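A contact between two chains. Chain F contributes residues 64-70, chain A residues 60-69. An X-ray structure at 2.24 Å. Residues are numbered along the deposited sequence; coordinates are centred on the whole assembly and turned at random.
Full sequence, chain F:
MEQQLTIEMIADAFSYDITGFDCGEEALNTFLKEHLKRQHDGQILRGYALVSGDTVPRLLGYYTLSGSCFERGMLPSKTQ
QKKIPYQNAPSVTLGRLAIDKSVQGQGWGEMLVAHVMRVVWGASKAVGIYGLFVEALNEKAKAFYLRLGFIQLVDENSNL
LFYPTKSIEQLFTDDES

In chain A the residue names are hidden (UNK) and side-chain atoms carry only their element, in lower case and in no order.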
ATOM      1  N   THR F  64      20.743  11.326  24.129  1.00 52.65           N
ATOM      2  CA  THR F  64      20.660  10.959  22.724  1.00 53.43           C
ATOM      3  C   THR F  64      20.250  12.176  21.908  1.00 53.82           C
ATOM      4  O   THR F  64      19.361  12.936  22.308  1.00 54.19           O
ATOM      5  CB  THR F  64      19.657   9.822  22.502  1.00 53.38           C
ATOM      6  OG1 THR F  64      18.391  10.184  23.068  1.00 54.66           O
ATOM      7  CG2 THR F  64      20.152   8.545  23.164  1.00 53.57           C
ATOM      8  N   LEU F  65      20.903  12.354  20.764  1.00 51.91           N
ATOM      9  CA  LEU F  65      20.602  13.434  19.838  1.00 53.47           C
ATOM     10  C   LEU F  65      20.225  12.860  18.481  1.00 51.59           C
ATOM     11  O   LEU F  65      20.705  11.794  18.084  1.00 51.45           O
ATOM     12  CB  LEU F  65      21.791  14.389  19.676  1.00 56.67           C
ATOM     13  CG  LEU F  65      21.990  15.435  20.770  1.00 59.87           C
ATOM     14  CD1 LEU F  65      23.155  16.354  20.438  1.00 61.81           C
ATOM     15  CD2 LEU F  65      20.718  16.230  20.964  1.00 60.48           C
ATOM     16  N   SER F  66      19.366  13.581  17.771  1.00 52.68           N
ATOM     17  CA  SER F  66      18.934  13.162  16.447  1.00 50.00           C
ATOM     18  C   SER F  66      18.692  14.391  15.588  1.00 47.62           C
ATOM     19  O   SER F  66      18.147  15.390  16.063  1.00 47.05           O
ATOM     20  CB  SER F  66      17.661  12.312  16.513  1.00 49.80           C
ATOM     21  OG  SER F  66      17.877  11.139  17.270  1.00 51.49           O
ATOM     22  N   GLY F  67      19.106  14.310  14.328  1.00 48.96           N
ATOM     23  CA  GLY F  67      18.733  15.344  13.381  1.00 49.18           C
ATOM     24  C   GLY F  67      17.228  15.374  13.191  1.00 48.64           C
ATOM     25  O   GLY F  67      16.566  14.335  13.147  1.00 49.99           O
ATOM     26  N   SER F  68      16.679  16.582  13.104  1.00 48.97           N
ATOM     27  CA  SER F  68      15.240  16.760  13.004  1.00 49.61           C
ATOM     28  C   SER F  68      14.945  17.926  12.072  1.00 50.48           C
ATOM     29  O   SER F  68      15.851  18.578  11.544  1.00 49.39           O
ATOM     30  CB  SER F  68      14.616  16.983  14.386  1.00 48.51           C
ATOM     31  OG  SER F  68      15.113  18.171  14.978  1.00 48.51           O
ATOM     32  N   CYS F  69      13.656  18.177  11.863  1.00 52.82           N
ATOM     33  CA  CYS F  69      13.207  19.321  11.089  1.00 54.46           C
ATOM     34  C   CYS F  69      11.814  19.697  11.563  1.00 54.57           C
ATOM     35  O   CYS F  69      11.034  18.837  11.980  1.00 54.95           O
ATOM     36  CB  CYS F  69      13.200  19.028   9.583  1.00 55.81           C
ATOM     37  SG  CYS F  69      12.001  17.768   9.070  1.00 57.17           S
ATOM     38  N   PHE F  70      11.509  20.988  11.505  1.00 55.43           N
ATOM     39  CA  PHE F  70      10.199  21.493  11.882  1.00 57.55           C
ATOM     40  C   PHE F  70       9.544  22.140  10.671  1.00 60.51           C
ATOM     41  O   PHE F  70      10.207  22.827   9.887  1.00 58.41           O
ATOM     42  CB  PHE F  70      10.289  22.486  13.057  1.00 57.11           C
ATOM     43  CG  PHE F  70      11.209  23.658  12.817  1.00 57.38           C
ATOM     44  CD1 PHE F  70      12.585  23.518  12.921  1.00 57.18           C
ATOM     45  CD2 PHE F  70      10.692  24.910  12.524  1.00 57.39           C
ATOM     46  CE1 PHE F  70      13.428  24.599  12.717  1.00 56.71           C
ATOM     47  CE2 PHE F  70      11.529  25.993  12.317  1.00 57.81           C
ATOM     48  CZ  PHE F  70      12.898  25.837  12.418  1.00 57.78           C
TER
ATOM     49  N   UNK A  60      20.528  13.100   2.985  1.00 51.70           N
ATOM     50  CA  UNK A  60      20.366  14.440   3.540  1.00 51.90           C
ATOM     51  C   UNK A  60      20.325  14.405   5.063  1.00 51.13           C
ATOM     52  O   UNK A  60      20.934  15.252   5.729  1.00 52.63           O
ATOM     53  o   UNK A  60      19.040  16.466   3.287  1.00 54.30           O
ATOM     54  c   UNK A  60      19.097  15.085   2.979  1.00 52.53           C
ATOM     55  N   UNK A  61      19.615  13.429   5.634  1.00 49.98           N
ATOM     56  CA  UNK A  61      19.597  13.277   7.084  1.00 50.77           C
ATOM     57  C   UNK A  61      20.964  12.888   7.630  1.00 51.05           C
ATOM     58  O   UNK A  61      21.288  13.220   8.776  1.00 49.16           O
ATOM     59  c   UNK A  61      16.178  12.325   6.545  1.00 49.69           C
ATOM     60  c   UNK A  61      16.141  15.464   9.850  1.00 53.12           C
ATOM     61  c   UNK A  61      18.551  12.240   7.496  1.00 49.47           C
ATOM     62  c   UNK A  61      14.340  14.818   8.377  1.00 52.11           C
ATOM     63  c   UNK A  61      17.011  14.558   9.273  1.00 52.74           C
ATOM     64  n   UNK A  61      15.013  13.018   6.769  1.00 49.59           N
ATOM     65  c   UNK A  61      14.820  15.587   9.401  1.00 53.77           C
ATOM     66  c   UNK A  61      15.214  13.905   7.794  1.00 51.19           C
ATOM     67  c   UNK A  61      16.549  13.758   8.224  1.00 51.96           C
ATOM     68  c   UNK A  61      17.147  12.742   7.411  1.00 50.85           C
ATOM     69  N   UNK A  62      21.773  12.181   6.836  1.00 48.54           N
ATOM     70  CA  UNK A  62      23.084  11.748   7.307  1.00 53.16           C
ATOM     71  C   UNK A  62      24.078  12.896   7.446  1.00 52.85           C
ATOM     72  O   UNK A  62      25.048  12.760   8.198  1.00 52.40           O
ATOM     73  c   UNK A  62      23.652  10.682   6.371  1.00 56.34           C
ATOM     74  o   UNK A  62      22.792   9.557   6.302  1.00 63.19           O
ATOM     75  N   UNK A  63      23.875  14.011   6.739  1.00 51.96           N
ATOM     76  CA  UNK A  63      24.733  15.173   6.955  1.00 55.29           C
ATOM     77  C   UNK A  63      24.521  15.766   8.339  1.00 52.90           C
ATOM     78  O   UNK A  63      25.487  16.137   9.018  1.00 49.67           O
ATOM     79  c   UNK A  63      24.498  16.237   5.883  1.00 58.94           C
ATOM     80  c   UNK A  63      25.741  17.137   3.915  1.00 66.63           C
ATOM     81  c   UNK A  63      23.846  15.570   3.570  1.00 64.43           C
ATOM     82  c   UNK A  63      24.993  15.939   4.469  1.00 63.46           C
ATOM     83  N   UNK A  64      23.263  15.879   8.769  1.00 52.20           N
ATOM     84  CA  UNK A  64      22.984  16.389  10.107  1.00 52.60           C
ATOM     85  C   UNK A  64      23.523  15.429  11.158  1.00 52.75           C
ATOM     86  O   UNK A  64      24.019  15.853  12.209  1.00 51.56           O
ATOM     87  c   UNK A  64      20.924  17.422   9.101  1.00 51.55           C
ATOM     88  c   UNK A  64      21.474  16.633  10.281  1.00 51.28           C
ATOM     89  c   UNK A  64      21.200  17.351  11.594  1.00 49.92           C
ATOM     90  N   UNK A  65      23.451  14.130  10.889  1.00 49.77           N
ATOM     91  CA  UNK A  65      23.997  13.118  11.785  1.00 53.89           C
ATOM     92  C   UNK A  65      25.510  13.266  11.930  1.00 51.76           C
ATOM     93  O   UNK A  65      26.047  13.196  13.036  1.00 49.91           O
ATOM     94  c   UNK A  65      23.153   9.257  14.515  1.00 73.48           C
ATOM     95 se   UNK A  65      24.049  10.903  14.023  1.00 74.15          SE
ATOM     96  c   UNK A  65      24.249  10.590  12.108  1.00 65.89           C
ATOM     97  c   UNK A  65      23.647  11.716  11.282  1.00 59.20           C
ATOM     98  N   UNK A  66      26.197  13.473  10.804  1.00 50.91           N
ATOM     99  CA  UNK A  66      27.641  13.674  10.858  1.00 53.83           C
ATOM    100  C   UNK A  66      27.994  15.007  11.502  1.00 50.48           C
ATOM    101  O   UNK A  66      29.046  15.126  12.139  1.00 49.30           O
ATOM    102  c   UNK A  66      28.243  13.583   9.456  1.00 61.13           C
ATOM    103  o   UNK A  66      29.281  11.148   7.004  1.00 77.13           O
ATOM    104  c   UNK A  66      28.217  12.186   8.861  1.00 68.42           C
ATOM    105  o   UNK A  66      28.440  13.151   6.693  1.00 81.33           O
ATOM    106  c   UNK A  66      28.679  12.161   7.416  1.00 74.96           C
ATOM    107  N   UNK A  67      27.133  16.015  11.349  1.00 52.79           N
ATOM    108  CA  UNK A  67      27.392  17.316  11.955  1.00 50.86           C
ATOM    109  C   UNK A  67      27.343  17.251  13.477  1.00 50.56           C
ATOM    110  O   UNK A  67      28.089  17.972  14.149  1.00 53.79           O
ATOM    111  c   UNK A  67      26.390  18.346  11.433  1.00 50.41           C
ATOM    112  N   UNK A  68      26.477  16.406  14.039  1.00 50.59           N
ATOM    113  CA  UNK A  68      26.358  16.278  15.487  1.00 52.61           C
ATOM    114  C   UNK A  68      27.218  15.127  15.997  1.00 54.97           C
ATOM    115  O   UNK A  68      27.073  14.696  17.147  1.00 56.30           O
ATOM    116  c   UNK A  68      22.942  14.448  15.800  1.00 52.18           C
ATOM    117  c   UNK A  68      24.889  16.083  15.906  1.00 52.65           C
ATOM    118  c   UNK A  68      24.322  14.800  15.296  1.00 51.71           C
ATOM    119  c   UNK A  68      24.049  17.286  15.495  1.00 52.62           C
ATOM    120  N   UNK A  69      28.115  14.619  15.154  1.00 55.41           N
ATOM    121  CA  UNK A  69      29.017  13.529  15.528  1.00 57.64           C
ATOM    122  C   UNK A  69      30.386  14.135  15.820  1.00 62.04           C
ATOM    123  O   UNK A  69      31.173  14.393  14.905  1.00 61.81           O
ATOM    124  c   UNK A  69      30.079  11.376  14.806  1.00 54.06           C
ATOM    125  o   UNK A  69      27.794  11.892  14.236  1.00 54.40           O
ATOM    126  c   UNK A  69      29.090  12.474  14.428  1.00 55.04           C
TER

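Position 60 of chain A carries one carbon and then one oxygen, and lies out of reach of chain F. That is a serine, Ser A60, whose small polar side chain suits an exposed helical site.

Position 61 has one carbon followed by fused five- and six-membered rings holding eight carbons and one nitrogen, the indole of tryptophan. The CA-to-CB bond of Trp A61 points sideways, yet the long ring system reaches the strand: CZ3 lies 3.5 Å from Gly F67 O and 3.5 Å from Ser F68 N, while CH2 comes within 3.6 Å of Cys F69 SG. Cys F69 SG meets the edge of the Trp A61 ring, 4.8 Å from the centroid of its six-membered part.

Position 62 again shows one carbon and one oxygen and touches nothing on chain F: Ser A62, whose OG is hydrogen-bonded just beyond the stretch. Position 63 has four carbons forked at the second, the pattern of leucine; Leu A63 is an exposed apolar side chain that nothing on chain F explains, though it touches a crystal neighbour.

At position 64 one carbon bears two others, making valine. Val A64 points toward the strand, and its CG1 sits 3.6 Å from Gly F67 CA. An ideal CB on Gly F67 would fall 2.9 Å from Val A64 CG1, a clash, so the bare backbone gives the branched side chain its room.

Position 65 is an unbranched chain of two carbons, selenium and a last carbon: selenomethionine, Met A65. Its long apolar chain suits a buried site; its closest approach is CE to Leu F65 O, 5.0 Å. Position 66 has three carbons, the third carrying two oxygens; Glu A66 keeps its carboxylate on the exposed side of the helix. A single carbon at position 67 identifies Ala A67, beyond reach, its methyl suiting a partly exposed helical site.

Position 68 has four carbons forked at the first, with one arm two carbons long: isoleucine. Ile A68, the first residue to leave helical geometry, points toward chain F, and the longer arm brings CD1 to 4.0 Å from Leu F65 CB.

Position 69 has one carbon bearing an oxygen and a carbon. It is Thr A69, whose OG1 donates a very short 2.5 Å hydrogen bond to Met A65 O, tying the chain back to the helix's last turn.

The contact works by packing, without a hydrogen bond between the stretches. Trp A61 and Val A64 on the helix, and Ile A68 just past its end, meet the strand, which the helix crosses at 141°. Leu F65 and Cys F69 point toward chain A, and Gly F67 between them lets the backbones come close.

Chain A (60-69) SWSLVMEAIT
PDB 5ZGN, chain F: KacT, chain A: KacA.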